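Long-range contacts in FHA domain-containing protein FhaA (PDB 3PO8), which binds the phosphorylated proteins MviN and PknB through its FHA domain, the part described here, and regulates cell growth and peptidoglycan synthesis: residues L8-G13 against G88-I93; Y18-G23 against I49-Q54; R45-R50 against D83-G88; W77-G82 against I92-H97. All coordinates share one frame; numbering follows the deposited sequence.

Contact 1: L8-G13 against G88-I93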
# COMPACT_ATOMS: atom_id res chain seq x y z
N LEU A 8 0.39 5.56 4.44
CA LEU A 8 0.52 4.12 4.62
C LEU A 8 1.48 3.95 5.78
O LEU A 8 2.60 4.47 5.70
CB LEU A 8 1.15 3.49 3.39
CG LEU A 8 0.50 3.74 2.02
CD1 LEU A 8 1.25 2.99 0.92
CD2 LEU A 8 -0.94 3.34 2.09
N GLN A 9 1.09 3.27 6.84
CA GLN A 9 1.98 3.06 7.98
C GLN A 9 2.18 1.58 8.26
O GLN A 9 1.19 0.84 8.42
CB GLN A 9 1.43 3.73 9.24
CG GLN A 9 2.31 3.53 10.45
CD GLN A 9 1.97 4.44 11.58
OE1 GLN A 9 0.80 4.59 11.94
NE2 GLN A 9 2.98 5.05 12.19
N LEU A 10 3.43 1.13 8.27
CA LEU A 10 3.74 -0.26 8.58
C LEU A 10 3.41 -0.52 10.03
O LEU A 10 3.76 0.29 10.91
CB LEU A 10 5.21 -0.56 8.33
CG LEU A 10 5.62 -1.09 6.97
CD1 LEU A 10 7.13 -1.17 6.90
CD2 LEU A 10 5.01 -2.46 6.74
N ASP A 11 2.77 -1.64 10.30
CA ASP A 11 2.36 -1.98 11.65
C ASP A 11 3.27 -3.08 12.23
O ASP A 11 2.78 -4.06 12.82
CB ASP A 11 0.89 -2.40 11.67
CG ASP A 11 0.31 -2.42 13.08
OD1 ASP A 11 0.92 -1.80 13.97
OD2 ASP A 11 -0.74 -3.07 13.29
N ASP A 12 4.58 -2.87 12.08
CA ASP A 12 5.60 -3.79 12.59
C ASP A 12 6.33 -3.32 13.86
O ASP A 12 7.21 -4.03 14.37
CB ASP A 12 6.61 -4.10 11.48
CG ASP A 12 7.54 -2.94 11.17
OD1 ASP A 12 7.19 -1.78 11.46
OD2 ASP A 12 8.63 -3.20 10.61
N GLY A 13 5.98 -2.14 14.37
CA GLY A 13 6.66 -1.56 15.53
C GLY A 13 7.55 -0.38 15.17
O GLY A 13 7.85 0.46 16.02
N GLY A 88 2.85 -10.42 2.23
CA GLY A 88 3.88 -11.16 2.93
C GLY A 88 3.54 -11.30 4.39
O GLY A 88 2.46 -11.76 4.75
N HIS A 89 4.49 -10.90 5.24
CA HIS A 89 4.35 -10.92 6.67
C HIS A 89 4.06 -9.52 7.19
O HIS A 89 4.09 -9.27 8.40
CB HIS A 89 5.66 -11.44 7.30
CG HIS A 89 6.19 -12.68 6.65
ND1 HIS A 89 5.88 -13.95 7.09
CD2 HIS A 89 7.01 -12.86 5.58
CE1 HIS A 89 6.49 -14.85 6.33
NE2 HIS A 89 7.18 -14.21 5.40
N SER A 90 3.75 -8.60 6.27
CA SER A 90 3.63 -7.19 6.60
C SER A 90 2.17 -6.73 6.63
O SER A 90 1.31 -7.28 5.93
CB SER A 90 4.38 -6.35 5.56
OG SER A 90 5.77 -6.63 5.54
N GLU A 91 1.92 -5.69 7.42
CA GLU A 91 0.60 -5.08 7.55
C GLU A 91 0.76 -3.59 7.42
O GLU A 91 1.59 -3.00 8.09
CB GLU A 91 -0.04 -5.42 8.90
CG GLU A 91 -0.11 -6.90 9.21
CD GLU A 91 -1.01 -7.19 10.41
OE1 GLU A 91 -1.35 -6.24 11.16
OE2 GLU A 91 -1.38 -8.37 10.60
N ILE A 92 -0.05 -2.99 6.56
CA ILE A 92 -0.02 -1.55 6.32
C ILE A 92 -1.37 -0.94 6.61
O ILE A 92 -2.38 -1.36 6.05
CB ILE A 92 0.37 -1.27 4.89
CG1 ILE A 92 1.81 -1.70 4.65
CG2 ILE A 92 0.19 0.21 4.57
CD1 ILE A 92 2.25 -1.68 3.20
N ILE A 93 -1.39 0.07 7.47
CA ILE A 93 -2.61 0.79 7.81
C ILE A 93 -2.73 2.02 6.92
O ILE A 93 -1.80 2.82 6.81
CB ILE A 93 -2.60 1.24 9.29
CG1 ILE A 93 -2.36 0.03 10.21
CG2 ILE A 93 -3.90 1.94 9.66
CD1 ILE A 93 -1.95 0.37 11.63
O HOH W 1 -2.39 -3.78 11.25
O HOH W 2 0.96 -6.44 13.16
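The carboxylates of Asp11 and Glu91 are the flat groups of this contact, their planes turned 47° apart. Over one face of the Asp11 group lies the methyl CD1 of Ile93, 3.9 Å from Asp11 CG. Toward Glu91 the same group presents OD2, and a water donates to both Asp11 OD2 and Glu91 OE1, at 2.7 Å from each. A second water gives a bond to the backbone O of Asp11 and a weak one to Glu91 OE1. Behind these groups, strands 4-10 and 90-98 run antiparallel. Gln9 and Ile93 form a hydrogen-bonded pair, with Gln9 N to Ile93 O and Ile93 N to Gln9 O both 2.9 Å; Asp11 N continues the pattern to Glu91 O. Leu10 and Ile92 form the non-hydrogen-bonded pair between, and their branched aliphatic side chains suit the buried interior of the sandwich, where both touch Phe35. There Leu8 CB presses on Ile92 CG2 at 3.6 Å. The CG2 methyl of Ile92 stands anti to the backbone N, on the side of Leu8, while CG1 meets Leu10 CD2. On the other face, Gln9 bonds through OE1 to Arg95. The two like charges, Asp11 OD2 and Glu91 OE1, approach to 3.9 Å. Their repulsion is probably eased by the shared water and by Arg86, which forms a salt bridge with Glu91 OE2.

Contact 2: Y18-G23 against I49-Q54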
# COMPACT_ATOMS: atom_id res chain seq x y z
N TYR A 18 4.68 6.03 4.62
CA TYR A 18 4.82 6.54 3.28
C TYR A 18 3.57 7.32 2.91
O TYR A 18 2.44 6.86 3.17
CB TYR A 18 5.00 5.37 2.33
CG TYR A 18 5.06 5.79 0.89
CD1 TYR A 18 6.19 6.39 0.36
CD2 TYR A 18 3.97 5.63 0.06
CE1 TYR A 18 6.24 6.78 -0.97
CE2 TYR A 18 4.00 6.03 -1.28
CZ TYR A 18 5.13 6.59 -1.78
OH TYR A 18 5.21 7.01 -3.10
N GLN A 19 3.77 8.50 2.34
CA GLN A 19 2.68 9.33 1.88
C GLN A 19 2.52 9.17 0.38
O GLN A 19 3.46 9.35 -0.36
CB GLN A 19 2.93 10.79 2.24
CG GLN A 19 1.73 11.67 1.96
CD GLN A 19 1.76 12.97 2.71
OE1 GLN A 19 1.89 14.02 2.10
NE2 GLN A 19 1.65 12.91 4.03
N LEU A 20 1.29 8.88 -0.06
CA LEU A 20 1.07 8.67 -1.49
C LEU A 20 1.38 9.93 -2.26
O LEU A 20 1.04 11.06 -1.83
CB LEU A 20 -0.36 8.26 -1.82
CG LEU A 20 -0.89 6.97 -1.22
CD1 LEU A 20 -2.25 6.65 -1.81
CD2 LEU A 20 0.07 5.84 -1.48
N ARG A 21 2.00 9.75 -3.41
CA ARG A 21 2.17 10.81 -4.38
C ARG A 21 1.18 10.62 -5.51
O ARG A 21 0.70 9.52 -5.75
CB ARG A 21 3.59 10.76 -4.95
CG ARG A 21 4.70 10.84 -3.89
CD ARG A 21 6.10 10.73 -4.48
NE ARG A 21 6.89 9.65 -3.88
CZ ARG A 21 8.00 9.14 -4.42
NH1 ARG A 21 8.48 9.58 -5.58
NH2 ARG A 21 8.64 8.16 -3.79
N GLU A 22 0.89 11.69 -6.23
CA GLU A 22 0.06 11.60 -7.41
C GLU A 22 0.71 10.64 -8.40
O GLU A 22 1.92 10.65 -8.61
CB GLU A 22 -0.11 12.99 -8.04
CG GLU A 22 -1.00 13.03 -9.25
CD GLU A 22 -1.22 14.43 -9.75
OE1 GLU A 22 -1.19 15.38 -8.93
OE2 GLU A 22 -1.42 14.57 -10.98
N GLY A 23 -0.11 9.77 -8.98
CA GLY A 23 0.35 8.80 -9.92
C GLY A 23 0.43 7.43 -9.30
O GLY A 23 -0.34 7.06 -8.41
N ILE A 49 -0.44 1.47 -5.81
CA ILE A 49 -1.56 2.31 -5.40
C ILE A 49 -1.52 3.52 -6.30
O ILE A 49 -0.52 4.24 -6.35
CB ILE A 49 -1.53 2.72 -3.94
CG1 ILE A 49 -1.61 1.47 -3.05
CG2 ILE A 49 -2.72 3.62 -3.64
CD1 ILE A 49 -1.33 1.66 -1.57
N ARG A 50 -2.61 3.73 -7.03
CA ARG A 50 -2.77 4.84 -7.95
C ARG A 50 -3.56 5.94 -7.26
O ARG A 50 -4.64 5.68 -6.79
CB ARG A 50 -3.46 4.35 -9.20
CG ARG A 50 -2.61 3.29 -9.90
CD ARG A 50 -3.06 2.94 -11.31
NE ARG A 50 -4.46 2.58 -11.37
CZ ARG A 50 -4.94 1.33 -11.35
NH1 ARG A 50 -4.15 0.29 -11.25
NH2 ARG A 50 -6.25 1.14 -11.42
N TRP A 51 -2.99 7.14 -7.21
CA TRP A 51 -3.59 8.25 -6.47
C TRP A 51 -3.75 9.47 -7.36
O TRP A 51 -2.82 9.89 -8.01
CB TRP A 51 -2.66 8.58 -5.31
CG TRP A 51 -3.06 9.74 -4.45
CD1 TRP A 51 -2.32 10.86 -4.22
CD2 TRP A 51 -4.25 9.88 -3.68
NE1 TRP A 51 -2.99 11.69 -3.37
CE2 TRP A 51 -4.17 11.11 -3.00
CE3 TRP A 51 -5.40 9.09 -3.49
CZ2 TRP A 51 -5.18 11.57 -2.18
CZ3 TRP A 51 -6.40 9.54 -2.64
CH2 TRP A 51 -6.28 10.78 -2.00
N ASP A 52 -4.93 10.07 -7.35
CA ASP A 52 -5.16 11.29 -8.14
C ASP A 52 -5.55 12.46 -7.25
O ASP A 52 -6.16 13.41 -7.73
CB ASP A 52 -6.27 11.06 -9.15
CG ASP A 52 -7.64 11.00 -8.49
OD1 ASP A 52 -7.70 10.70 -7.27
OD2 ASP A 52 -8.65 11.24 -9.19
N GLY A 53 -5.22 12.39 -5.97
CA GLY A 53 -5.64 13.41 -5.00
C GLY A 53 -7.02 13.25 -4.38
O GLY A 53 -7.41 14.01 -3.48
N GLN A 54 -7.78 12.26 -4.85
CA GLN A 54 -9.12 12.03 -4.37
C GLN A 54 -9.38 10.57 -4.05
O GLN A 54 -9.90 10.25 -3.00
CB GLN A 54 -10.12 12.47 -5.44
CG GLN A 54 -10.15 13.97 -5.66
CD GLN A 54 -11.03 14.69 -4.66
OE1 GLN A 54 -10.75 14.70 -3.45
NE2 GLN A 54 -12.10 15.31 -5.16
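Trp51, Leu20 and Gly23 carry most of this contact, which closes one end of the FHA beta sandwich: residues 20-22 lead from strand 17-19 in one sheet to strand 23-28 in the other, and there the chain pairs with strand 47-51. Gly23 and Trp51 form an antiparallel hydrogen-bonded pair. Gly23 N gives a nearly straight bond (170°) to Trp51 O, 2.9 Å away, and Trp51 N returns one to Gly23 O. Glycine suits position 23 because its backbone, at phi 104°, would jam a side chain against the preceding carbonyl.

Leu20 CB sits over one face of the Trp51 indole in a CH-pi contact, 4.3 Å from the centroid of the five-membered ring, while the backbone N of Gly53 lies above the opposite face, 3.3 Å from the plane. Arg21 C and Glu22 N approach at the edge, in plane. With CG anti to the backbone N (chi1 177°), the ring starts out toward Leu20, whose CB lies 4.0 Å from Trp51 CG. Arg21 O comes within 3.5 Å of Trp51 CB. Tryptophan suits the place because its flat ring takes an aliphatic carbon on one face and backbone on the other face and the edge.

Leu20 points inward and crosses Ile49 at about a right angle, its CD1 meeting Ile49 CG2 at 3.6 Å. Two branched aliphatic chains fill this junction, backed by Val6 and Ile27. Beyond Trp51 the chain reverses through an Asx turn, in which Gln54 N donates to Asp52 OD1 at 2.9 Å from above the carboxylate plane.

Contact 3: R45-R50 against D83-G88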
# COMPACT_ATOMS: atom_id res chain seq x y z
N ARG A 45 8.01 -6.11 -7.06
CA ARG A 45 6.96 -5.12 -7.31
C ARG A 45 5.65 -5.82 -6.99
O ARG A 45 5.18 -6.66 -7.75
CB ARG A 45 6.99 -4.66 -8.76
CG ARG A 45 8.31 -4.03 -9.13
CD ARG A 45 8.33 -3.60 -10.61
NE ARG A 45 7.72 -2.28 -10.76
CZ ARG A 45 7.52 -1.65 -11.92
NH1 ARG A 45 7.87 -2.20 -13.08
NH2 ARG A 45 6.97 -0.45 -11.91
N HIS A 46 5.10 -5.54 -5.81
CA HIS A 46 4.03 -6.36 -5.27
C HIS A 46 2.65 -5.81 -5.54
O HIS A 46 1.74 -6.55 -5.95
CB HIS A 46 4.24 -6.57 -3.78
CG HIS A 46 3.36 -7.62 -3.18
ND1 HIS A 46 3.87 -8.83 -2.75
CD2 HIS A 46 2.05 -7.63 -2.88
CE1 HIS A 46 2.89 -9.55 -2.24
NE2 HIS A 46 1.77 -8.85 -2.31
N LEU A 47 2.46 -4.53 -5.25
CA LEU A 47 1.21 -3.88 -5.54
C LEU A 47 1.50 -2.45 -5.91
O LEU A 47 2.56 -1.93 -5.61
CB LEU A 47 0.21 -3.99 -4.39
CG LEU A 47 0.60 -3.33 -3.07
CD1 LEU A 47 0.21 -1.85 -3.05
CD2 LEU A 47 -0.07 -4.01 -1.87
N GLU A 48 0.53 -1.84 -6.59
CA GLU A 48 0.57 -0.43 -6.88
C GLU A 48 -0.62 0.24 -6.26
O GLU A 48 -1.69 -0.35 -6.18
CB GLU A 48 0.60 -0.19 -8.39
CG GLU A 48 -0.67 -0.29 -9.14
CD GLU A 48 -0.61 0.36 -10.54
OE1 GLU A 48 0.22 1.28 -10.82
OE2 GLU A 48 -1.44 -0.08 -11.36
N ILE A 49 -0.44 1.47 -5.81
CA ILE A 49 -1.56 2.31 -5.40
C ILE A 49 -1.52 3.52 -6.30
O ILE A 49 -0.52 4.24 -6.35
CB ILE A 49 -1.53 2.72 -3.94
CG1 ILE A 49 -1.61 1.47 -3.05
CG2 ILE A 49 -2.72 3.62 -3.64
CD1 ILE A 49 -1.33 1.66 -1.57
N ARG A 50 -2.61 3.73 -7.03
CA ARG A 50 -2.77 4.84 -7.95
C ARG A 50 -3.56 5.94 -7.26
O ARG A 50 -4.64 5.68 -6.79
CB ARG A 50 -3.46 4.35 -9.20
CG ARG A 50 -2.61 3.29 -9.90
CD ARG A 50 -3.06 2.94 -11.31
NE ARG A 50 -4.46 2.58 -11.37
CZ ARG A 50 -4.94 1.33 -11.35
NH1 ARG A 50 -4.15 0.29 -11.25
NH2 ARG A 50 -6.25 1.14 -11.42
N ASP A 83 -8.38 1.11 6.13
CA ASP A 83 -8.12 -0.19 5.51
C ASP A 83 -6.77 -0.71 5.92
O ASP A 83 -5.83 0.06 6.15
CB ASP A 83 -8.19 -0.11 3.99
CG ASP A 83 -9.63 -0.05 3.46
OD1 ASP A 83 -10.61 -0.20 4.23
OD2 ASP A 83 -9.79 0.12 2.22
N VAL A 84 -6.69 -2.02 6.07
CA VAL A 84 -5.44 -2.68 6.43
C VAL A 84 -5.03 -3.61 5.31
O VAL A 84 -5.76 -4.56 4.94
CB VAL A 84 -5.54 -3.41 7.78
CG1 VAL A 84 -4.22 -4.08 8.10
CG2 VAL A 84 -5.90 -2.41 8.88
N ILE A 85 -3.89 -3.27 4.70
CA ILE A 85 -3.33 -4.07 3.60
C ILE A 85 -2.38 -5.11 4.16
O ILE A 85 -1.53 -4.77 4.96
CB ILE A 85 -2.57 -3.18 2.60
CG1 ILE A 85 -3.45 -2.04 2.09
CG2 ILE A 85 -2.03 -4.06 1.46
CD1 ILE A 85 -2.63 -0.91 1.54
N ARG A 86 -2.51 -6.36 3.75
CA ARG A 86 -1.57 -7.39 4.15
C ARG A 86 -0.89 -8.00 2.96
O ARG A 86 -1.52 -8.32 1.96
CB ARG A 86 -2.24 -8.46 4.98
CG ARG A 86 -2.62 -7.93 6.33
CD ARG A 86 -3.38 -8.95 7.17
NE ARG A 86 -3.69 -8.38 8.48
CZ ARG A 86 -4.77 -7.65 8.79
NH1 ARG A 86 -5.73 -7.41 7.89
NH2 ARG A 86 -4.90 -7.17 10.03
N LEU A 87 0.42 -8.11 3.08
CA LEU A 87 1.24 -8.66 2.02
C LEU A 87 2.45 -9.24 2.68
O LEU A 87 3.02 -8.65 3.59
CB LEU A 87 1.64 -7.57 1.02
CG LEU A 87 2.53 -6.41 1.43
CD1 LEU A 87 2.98 -5.64 0.19
CD2 LEU A 87 1.86 -5.44 2.42
N GLY A 88 2.85 -10.42 2.23
CA GLY A 88 3.88 -11.16 2.93
C GLY A 88 3.54 -11.30 4.39
O GLY A 88 2.46 -11.76 4.75
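His46 NE2 hydrogen-bonds to the backbone O of Gly66 and lies 3.6 Å from Leu87 CB, so one ring atom meets both a polar and an apolar neighbour. The other ring nitrogen, ND1, is bonded by the backbone N of Ser43. Held at both nitrogens, the imidazole is fixed in rotation, which a histidine can achieve while also offering a flat surface for packing. Leu87 covers that surface: its CB makes a CH-pi contact 4.0 Å from the ring centroid, and its CD1 lies above the same face but nearer the ring's margin. His46 belongs to the Ser-x-x-His signature of FHA domains, and its bond to Gly66 ties that element to the Ser-Thr-Asn-Gly-Thr loop, consistent with a role in shaping the phosphothreonine-binding end.

Deeper in, the packing is purely aliphatic. Leu47 reaches across with CD2, which touches Ile85 CG2 at 3.9 Å. With each leucine CG between backbone N and carbonyl carbon (chi1 63° and 65°), the methyls Leu47 CD2 and Leu87 CD1 meet at 4.0 Å. Ile49 CD1 meets Ile85 CD1 at 4.2 Å. The axes of segments 47-50 and 84-87 approach to 11.0 Å, their directions 155° apart, so the strands face each other from opposite sheets. Strand 23-28 lies beside strand 47-51, its Ile27 touching both Leu47 and Leu87; His46 and Leu47 form a classic beta bulge opposite Ile27, while Leu58 of strand 56-60 backs Ile85.

Contact 4: W77-G82 against I92-H97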
# COMPACT_ATOMS: atom_id res chain seq x y z
N TRP A 77 -8.76 -2.73 -5.71
CA TRP A 77 -9.54 -2.35 -4.52
C TRP A 77 -9.50 -0.85 -4.36
O TRP A 77 -8.44 -0.26 -4.51
CB TRP A 77 -8.93 -3.03 -3.31
CG TRP A 77 -9.59 -2.72 -2.01
CD1 TRP A 77 -9.40 -1.63 -1.24
CD2 TRP A 77 -10.55 -3.52 -1.33
NE1 TRP A 77 -10.17 -1.69 -0.11
CE2 TRP A 77 -10.90 -2.85 -0.15
CE3 TRP A 77 -11.16 -4.75 -1.61
CZ2 TRP A 77 -11.81 -3.37 0.77
CZ3 TRP A 77 -12.06 -5.26 -0.70
CH2 TRP A 77 -12.38 -4.57 0.46
N GLN A 78 -10.63 -0.22 -4.08
CA GLN A 78 -10.63 1.20 -3.79
C GLN A 78 -10.47 1.39 -2.30
O GLN A 78 -11.31 0.93 -1.54
CB GLN A 78 -11.90 1.85 -4.28
CG GLN A 78 -11.91 3.34 -4.04
CD GLN A 78 -13.02 4.06 -4.71
OE1 GLN A 78 -13.31 3.79 -5.88
NE2 GLN A 78 -13.61 5.02 -4.01
N LEU A 79 -9.38 2.04 -1.90
CA LEU A 79 -9.03 2.13 -0.50
C LEU A 79 -9.91 3.16 0.19
O LEU A 79 -10.32 4.17 -0.40
CB LEU A 79 -7.56 2.48 -0.35
CG LEU A 79 -6.55 1.41 -0.70
CD1 LEU A 79 -5.20 1.99 -0.84
CD2 LEU A 79 -6.51 0.30 0.37
N ALA A 80 -10.16 2.90 1.47
CA ALA A 80 -10.84 3.83 2.38
C ALA A 80 -10.01 3.98 3.64
O ALA A 80 -9.24 3.11 4.00
CB ALA A 80 -12.22 3.32 2.76
N ASP A 81 -10.25 5.09 4.35
CA ASP A 81 -9.59 5.33 5.61
C ASP A 81 -9.79 4.13 6.54
O ASP A 81 -10.91 3.60 6.67
CB ASP A 81 -10.20 6.59 6.23
CG ASP A 81 -9.54 7.00 7.51
OD1 ASP A 81 -8.33 7.22 7.56
OD2 ASP A 81 -10.28 7.16 8.51
N GLY A 82 -8.68 3.65 7.12
CA GLY A 82 -8.71 2.55 8.05
C GLY A 82 -8.48 1.18 7.45
O GLY A 82 -8.41 0.21 8.20
N ILE A 92 -0.05 -2.99 6.56
CA ILE A 92 -0.02 -1.55 6.32
C ILE A 92 -1.37 -0.94 6.61
O ILE A 92 -2.38 -1.36 6.05
CB ILE A 92 0.37 -1.27 4.89
CG1 ILE A 92 1.81 -1.70 4.65
CG2 ILE A 92 0.19 0.21 4.57
CD1 ILE A 92 2.25 -1.68 3.20
N ILE A 93 -1.39 0.07 7.47
CA ILE A 93 -2.61 0.79 7.81
C ILE A 93 -2.73 2.02 6.92
O ILE A 93 -1.80 2.82 6.81
CB ILE A 93 -2.60 1.24 9.29
CG1 ILE A 93 -2.36 0.03 10.21
CG2 ILE A 93 -3.90 1.94 9.66
CD1 ILE A 93 -1.95 0.37 11.63
N VAL A 94 -3.88 2.17 6.29
CA VAL A 94 -4.14 3.26 5.36
C VAL A 94 -4.95 4.31 6.09
O VAL A 94 -5.97 3.99 6.69
CB VAL A 94 -4.95 2.76 4.15
CG1 VAL A 94 -5.28 3.93 3.22
CG2 VAL A 94 -4.19 1.68 3.41
N ARG A 95 -4.51 5.56 6.06
CA ARG A 95 -5.29 6.64 6.66
C ARG A 95 -5.42 7.79 5.67
O ARG A 95 -4.49 8.07 4.93
CB ARG A 95 -4.60 7.13 7.92
CG ARG A 95 -4.70 6.21 9.10
CD ARG A 95 -3.95 6.77 10.29
NE ARG A 95 -3.75 5.78 11.35
CZ ARG A 95 -2.66 5.02 11.50
NH1 ARG A 95 -1.63 5.12 10.65
NH2 ARG A 95 -2.60 4.17 12.51
N MET A 96 -6.57 8.45 5.65
CA MET A 96 -6.74 9.68 4.88
C MET A 96 -6.75 10.87 5.83
O MET A 96 -7.27 10.78 6.93
CB MET A 96 -8.07 9.66 4.14
CG MET A 96 -8.12 8.84 2.91
SD MET A 96 -7.62 7.13 3.13
CE MET A 96 -8.20 6.41 1.59
N HIS A 97 -6.20 11.98 5.38
CA HIS A 97 -6.29 13.22 6.14
C HIS A 97 -6.51 14.35 5.17
O HIS A 97 -6.05 14.30 4.04
CB HIS A 97 -5.05 13.44 7.02
CG HIS A 97 -3.77 13.68 6.26
ND1 HIS A 97 -2.91 12.67 5.91
CD2 HIS A 97 -3.17 14.84 5.88
CE1 HIS A 97 -1.85 13.18 5.30
NE2 HIS A 97 -1.98 14.49 5.27
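Asp81 OD1 accepts the backbone N-H of Met96 at 2.9 Å, and Gly82 N donates to Val94 O at 2.8 Å. These two bonds fasten the turn after strand 76-78 to strand 90-98. The first is fairly straight (160°) and reaches the carboxylate on its anti side, 29° out of its plane. Asp81 CG stands anti to the backbone N, which sets CG toward the strand; OD1 then also lies 3.2 Å from Arg95 CA. Aspartate suits the site because its short side chain brings an acceptor oxygen to a backbone N-H, much as a carbonyl would. Glycine suits position 82, where a positive phi would bring any CB against the preceding carbonyl oxygen.

Around this polar pair, Met96 packs against the backbone of residues 79-81. Its chain bends at chi2 (54°), which brings SD to 3.5 Å from Asp81 N; beyond it, CE rests against Leu79 O and Ala80 C, each 3.7 Å away. Flexible, unbranched methionine can follow this uneven surface. Inside, Leu79 and Val94 cross at about a right angle, with Leu79 CD2 meeting Val94 CG2 at 4.1 Å, branched aliphatic groups that suit the buried interior. Arg95 turns to the other side, the CG2 methyl of Ile93 over the centre of one guanidinium face; Gln9 is its polar partner.

Asp83 OD2 accepts from Ala80 N and Trp77 NE1, a second polar tie within the turn. Segment 77-82 leads from the mixed sheet, where Leu79 touches Ala56, to strand 84-87, while Val94 lies between Val6 of strand 4-10 and Ile85.

Contact 1 lies within one sheet of the FHA sandwich; contacts 2, 3 and 4 bring parts of both sheets together. Contact 3 spans the sandwich near its centre, and contacts 1 and 4 share strand 90-98, their centres about 12 Å apart; Leu8 CD2 of contact 1 packs on Val94 CG2 of contact 4 at 3.9 Å. Contacts 1 and 2, about 18 Å apart, lie on opposite sides of the chain's centre, yet Leu8 CD1 packs on Ile49 CD1 at 3.8 Å. Ile49 links contacts 2 and 3, and Ile85 CD1 of contact 3 meets Val94 CG2 at 3.6 Å. Of the four, contact 3 holds the histidine of the FHA signature, linking the hydrophobic core to the loops that in this family recognise phosphothreonine.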